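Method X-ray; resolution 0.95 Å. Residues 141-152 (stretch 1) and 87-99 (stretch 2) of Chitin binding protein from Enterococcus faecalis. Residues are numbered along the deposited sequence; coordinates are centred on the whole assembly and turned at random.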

# COMPACT_ATOMS: atom_id res chain seq x y z
N TYR A 141 3.58 -8.86 -12.56
CA TYR A 141 3.49 -7.59 -11.88
C TYR A 141 2.10 -7.40 -11.31
O TYR A 141 1.11 -7.47 -12.08
CB TYR A 141 3.84 -6.47 -12.83
CG TYR A 141 3.73 -5.05 -12.31
CD1 TYR A 141 3.86 -4.74 -10.96
CD2 TYR A 141 3.49 -4.01 -13.19
CE1 TYR A 141 3.75 -3.45 -10.50
CE2 TYR A 141 3.42 -2.71 -12.76
CZ TYR A 141 3.54 -2.42 -11.42
OH TYR A 141 3.50 -1.10 -11.00
N HIS A 142 2.00 -7.11 -10.02
CA HIS A 142 0.77 -6.83 -9.31
C HIS A 142 0.99 -5.69 -8.35
O HIS A 142 2.12 -5.35 -7.98
CB HIS A 142 0.28 -8.08 -8.54
CG HIS A 142 -0.37 -9.06 -9.50
ND1 HIS A 142 -1.65 -8.77 -9.96
CD2 HIS A 142 0.10 -10.17 -10.12
CE1 HIS A 142 -1.92 -9.72 -10.80
NE2 HIS A 142 -0.92 -10.58 -10.93
N VAL A 143 -0.14 -5.08 -7.94
CA VAL A 143 -0.15 -4.07 -6.90
C VAL A 143 -1.00 -4.58 -5.76
O VAL A 143 -2.17 -4.93 -5.95
CB VAL A 143 -0.64 -2.70 -7.42
CG1 VAL A 143 -0.74 -1.68 -6.29
CG2 VAL A 143 0.27 -2.19 -8.52
N ILE A 144 -0.40 -4.61 -4.56
CA ILE A 144 -1.12 -4.81 -3.32
C ILE A 144 -1.48 -3.44 -2.77
O ILE A 144 -0.66 -2.54 -2.76
CB ILE A 144 -0.28 -5.62 -2.31
CG1 ILE A 144 0.07 -7.00 -2.85
CG2 ILE A 144 -0.95 -5.69 -0.95
CD1 ILE A 144 1.14 -7.70 -2.07
N TYR A 145 -2.72 -3.29 -2.30
CA TYR A 145 -3.18 -2.05 -1.71
C TYR A 145 -3.53 -2.33 -0.25
O TYR A 145 -4.42 -3.12 0.02
CB TYR A 145 -4.36 -1.48 -2.44
CG TYR A 145 -4.66 -0.03 -2.23
CD1 TYR A 145 -3.68 0.93 -2.40
CD2 TYR A 145 -5.95 0.40 -1.94
CE1 TYR A 145 -3.96 2.30 -2.24
CE2 TYR A 145 -6.24 1.76 -1.84
CZ TYR A 145 -5.25 2.70 -1.99
OH TYR A 145 -5.59 4.01 -1.92
N ALA A 146 -2.78 -1.72 0.65
CA ALA A 146 -2.88 -1.96 2.09
C ALA A 146 -3.45 -0.70 2.73
O ALA A 146 -3.00 0.40 2.46
CB ALA A 146 -1.51 -2.27 2.64
N VAL A 147 -4.44 -0.89 3.62
CA VAL A 147 -5.18 0.23 4.18
C VAL A 147 -5.28 0.08 5.69
O VAL A 147 -5.92 -0.85 6.20
CB VAL A 147 -6.61 0.29 3.58
CG1 VAL A 147 -7.32 1.55 4.11
CG2 VAL A 147 -6.56 0.29 2.07
N TRP A 148 -4.65 1.00 6.41
CA TRP A 148 -4.64 1.03 7.88
C TRP A 148 -5.72 2.01 8.34
O TRP A 148 -5.60 3.21 8.15
CB TRP A 148 -3.28 1.47 8.36
CG TRP A 148 -3.17 1.67 9.84
CD1 TRP A 148 -3.84 1.01 10.84
CD2 TRP A 148 -2.30 2.58 10.50
NE1 TRP A 148 -3.45 1.47 12.04
CE2 TRP A 148 -2.50 2.45 11.87
CE3 TRP A 148 -1.38 3.54 10.06
CZ2 TRP A 148 -1.81 3.21 12.81
CZ3 TRP A 148 -0.70 4.28 10.98
CH2 TRP A 148 -0.94 4.13 12.36
N GLY A 149 -6.82 1.46 8.89
CA GLY A 149 -7.95 2.28 9.32
C GLY A 149 -7.78 2.71 10.76
O GLY A 149 -7.70 1.87 11.66
N ILE A 150 -7.74 4.00 10.99
CA ILE A 150 -7.44 4.55 12.32
C ILE A 150 -8.66 4.45 13.23
O ILE A 150 -9.80 4.68 12.82
CB ILE A 150 -6.92 5.98 12.17
CG1 ILE A 150 -5.68 6.00 11.25
CG2 ILE A 150 -6.59 6.62 13.51
CD1 ILE A 150 -4.55 5.17 11.72
N GLY A 151 -8.43 4.10 14.50
CA GLY A 151 -9.54 3.92 15.41
C GLY A 151 -10.17 5.16 15.98
O GLY A 151 -11.30 5.13 16.42
N ASP A 152 -9.45 6.27 15.96
CA ASP A 152 -9.85 7.52 16.61
C ASP A 152 -9.79 8.71 15.68
O ASP A 152 -9.93 9.84 16.16
CB ASP A 152 -9.11 7.72 17.92
CG ASP A 152 -7.62 7.88 17.76
OD1 ASP A 152 -7.10 7.78 16.60
OD2 ASP A 152 -6.99 8.09 18.80
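Stretch 2, residues 87-99: RTASWDYYITKNG

Stretch 2 pairs with stretch 1 as a neighbouring antiparallel strand, and the polar ladder between them sets the register. Two reciprocal backbone rings form its middle: Tyr145 N gives a hydrogen bond to Tyr94 O at 2.8 Å and Tyr94 N returns one to Tyr145 O at 2.9 Å, while Val147 N to Asp92 O (2.8 Å) and Asp92 N to Val147 O (2.9 Å) repeat the pattern two residues on. Toward the start of stretch 1, Thr96 N still reaches Val143 O at 3.0 Å, but the side chain replaces the backbone as acceptor: Val143 N bonds to Thr96 OG1 at 2.9 Å. That hydroxyl also meets His142 ND1 at 2.7 Å, and His142 NE2 donates to Asn98 OD1 at 2.9 Å, so the imidazole edge ties the turn after the strand to the sheet.

At the other end a beta bulge shifts the register by one. Gly149 O accepts from both Ala89 N (2.9 Å) and Ser90 N (3.3 Å), Gly149 N bonds to Ser90 O (2.8 Å), and Gly151 N closes on Arg87 O at 2.7 Å. Both glycines suit their sites: a CB on Gly149 would clash with Ser90 OG, and one on Gly151 with Arg87 O.

Strand 88-96 is extended except at Ala89, whose phi/psi of -84/-44 marks the bulge. It runs at 165° to strand 142-150, with axes 4.5 Å apart at closest approach.

Side chains alternate between faces. On one, the Trp148 five-membered ring stacks offset on the Trp91 six-membered ring, centroids 4.0 Å apart and planes at 8°, while Trp148 NE1 donates to Thr88 OG1 at 2.9 Å. The same face carries Ala146 CB against Tyr93 CE2 (3.5 Å) and Ile144 CG1 against Ile95 CD1 (3.8 Å). On the other, Val147 CG2 meets the Tyr94 ring edge at CE1, 4.0 Å away.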

# COMPACT_ATOMS: atom_id res chain seq x y z
N ARG A 87 -4.62 4.02 18.14
CA ARG A 87 -5.63 2.98 18.26
C ARG A 87 -6.11 2.70 16.84
O ARG A 87 -6.28 3.65 16.07
CB ARG A 87 -6.81 3.49 19.15
CG ARG A 87 -6.45 3.72 20.58
CD ARG A 87 -7.56 3.91 21.59
NE ARG A 87 -6.87 3.73 22.90
CZ ARG A 87 -6.61 2.64 23.58
NH1 ARG A 87 -6.98 1.42 23.21
NH2 ARG A 87 -5.95 2.76 24.73
N THR A 88 -6.27 1.42 16.56
CA THR A 88 -6.55 0.96 15.22
C THR A 88 -7.91 0.27 15.09
O THR A 88 -8.25 -0.60 15.89
CB THR A 88 -5.45 0.00 14.80
OG1 THR A 88 -4.22 0.75 14.73
CG2 THR A 88 -5.69 -0.56 13.41
N ALA A 89 -8.66 0.65 14.07
CA ALA A 89 -9.93 -0.01 13.72
C ALA A 89 -9.71 -1.25 12.87
O ALA A 89 -10.37 -2.27 13.12
CB ALA A 89 -10.86 0.93 12.99
N SER A 90 -8.85 -1.21 11.86
CA SER A 90 -8.82 -2.21 10.85
C SER A 90 -7.59 -2.15 10.02
O SER A 90 -6.92 -1.13 9.91
CB SER A 90 -10.03 -1.98 9.91
OG SER A 90 -10.02 -0.66 9.41
N TRP A 91 -7.30 -3.29 9.36
CA TRP A 91 -6.25 -3.40 8.34
C TRP A 91 -6.88 -4.16 7.20
O TRP A 91 -7.35 -5.30 7.38
CB TRP A 91 -5.04 -4.15 8.85
CG TRP A 91 -4.50 -3.74 10.20
CD1 TRP A 91 -4.94 -4.13 11.46
CD2 TRP A 91 -3.40 -2.85 10.42
NE1 TRP A 91 -4.18 -3.56 12.42
CE2 TRP A 91 -3.22 -2.76 11.80
CE3 TRP A 91 -2.56 -2.14 9.59
CZ2 TRP A 91 -2.22 -1.96 12.37
CZ3 TRP A 91 -1.56 -1.37 10.14
CH2 TRP A 91 -1.37 -1.27 11.52
N ASP A 92 -6.90 -3.58 6.00
CA ASP A 92 -7.49 -4.21 4.83
C ASP A 92 -6.47 -4.32 3.72
O ASP A 92 -5.63 -3.44 3.55
CB ASP A 92 -8.69 -3.41 4.31
CG ASP A 92 -9.83 -3.38 5.30
OD1 ASP A 92 -10.45 -4.44 5.49
OD2 ASP A 92 -10.09 -2.32 5.81
N TYR A 93 -6.57 -5.40 2.94
CA TYR A 93 -5.63 -5.65 1.86
C TYR A 93 -6.36 -6.10 0.62
O TYR A 93 -7.26 -6.95 0.69
CB TYR A 93 -4.61 -6.70 2.26
CG TYR A 93 -3.75 -6.32 3.43
CD1 TYR A 93 -4.17 -6.51 4.74
CD2 TYR A 93 -2.51 -5.72 3.25
CE1 TYR A 93 -3.37 -6.14 5.80
CE2 TYR A 93 -1.73 -5.36 4.30
CZ TYR A 93 -2.15 -5.57 5.60
OH TYR A 93 -1.29 -5.18 6.60
N TYR A 94 -5.93 -5.55 -0.51
CA TYR A 94 -6.44 -5.83 -1.84
C TYR A 94 -5.30 -6.17 -2.76
O TYR A 94 -4.17 -5.70 -2.52
CB TYR A 94 -7.19 -4.59 -2.38
CG TYR A 94 -8.25 -4.03 -1.49
CD1 TYR A 94 -7.89 -3.18 -0.41
CD2 TYR A 94 -9.59 -4.29 -1.65
CE1 TYR A 94 -8.83 -2.63 0.42
CE2 TYR A 94 -10.56 -3.74 -0.78
CZ TYR A 94 -10.13 -2.91 0.27
OH TYR A 94 -11.10 -2.39 1.11
N ILE A 95 -5.54 -6.89 -3.86
CA ILE A 95 -4.52 -7.11 -4.85
C ILE A 95 -5.15 -7.09 -6.24
O ILE A 95 -6.26 -7.61 -6.45
CB ILE A 95 -3.71 -8.40 -4.60
CG1 ILE A 95 -2.47 -8.46 -5.49
CG2 ILE A 95 -4.56 -9.64 -4.73
CD1 ILE A 95 -1.55 -9.61 -5.14
N THR A 96 -4.44 -6.53 -7.20
CA THR A 96 -4.87 -6.53 -8.57
C THR A 96 -5.15 -7.94 -9.06
O THR A 96 -4.49 -8.91 -8.66
CB THR A 96 -3.78 -5.88 -9.48
OG1 THR A 96 -2.50 -6.35 -9.10
CG2 THR A 96 -3.79 -4.38 -9.36
N LYS A 97 -6.12 -8.05 -9.97
CA LYS A 97 -6.42 -9.27 -10.71
C LYS A 97 -5.40 -9.47 -11.81
O LYS A 97 -4.93 -8.51 -12.43
CB LYS A 97 -7.84 -9.15 -11.30
CG LYS A 97 -8.90 -8.95 -10.26
CD LYS A 97 -10.21 -8.50 -10.86
CE LYS A 97 -11.01 -9.60 -11.08
NZ LYS A 97 -11.94 -9.99 -10.01
N ASN A 98 -5.13 -10.75 -12.14
CA ASN A 98 -4.36 -11.01 -13.35
C ASN A 98 -5.01 -10.31 -14.53
O ASN A 98 -6.24 -10.34 -14.70
CB ASN A 98 -4.27 -12.51 -13.66
CG ASN A 98 -3.30 -13.28 -12.82
OD1 ASN A 98 -2.35 -12.72 -12.22
ND2 ASN A 98 -3.47 -14.57 -12.82
N GLY A 99 -4.18 -9.69 -15.37
CA GLY A 99 -4.66 -9.00 -16.57
C GLY A 99 -4.96 -7.55 -16.40
O GLY A 99 -5.31 -6.89 -17.38
O HOH W 1 -4.76 6.59 19.35
O HOH W 2 -8.71 -0.44 6.98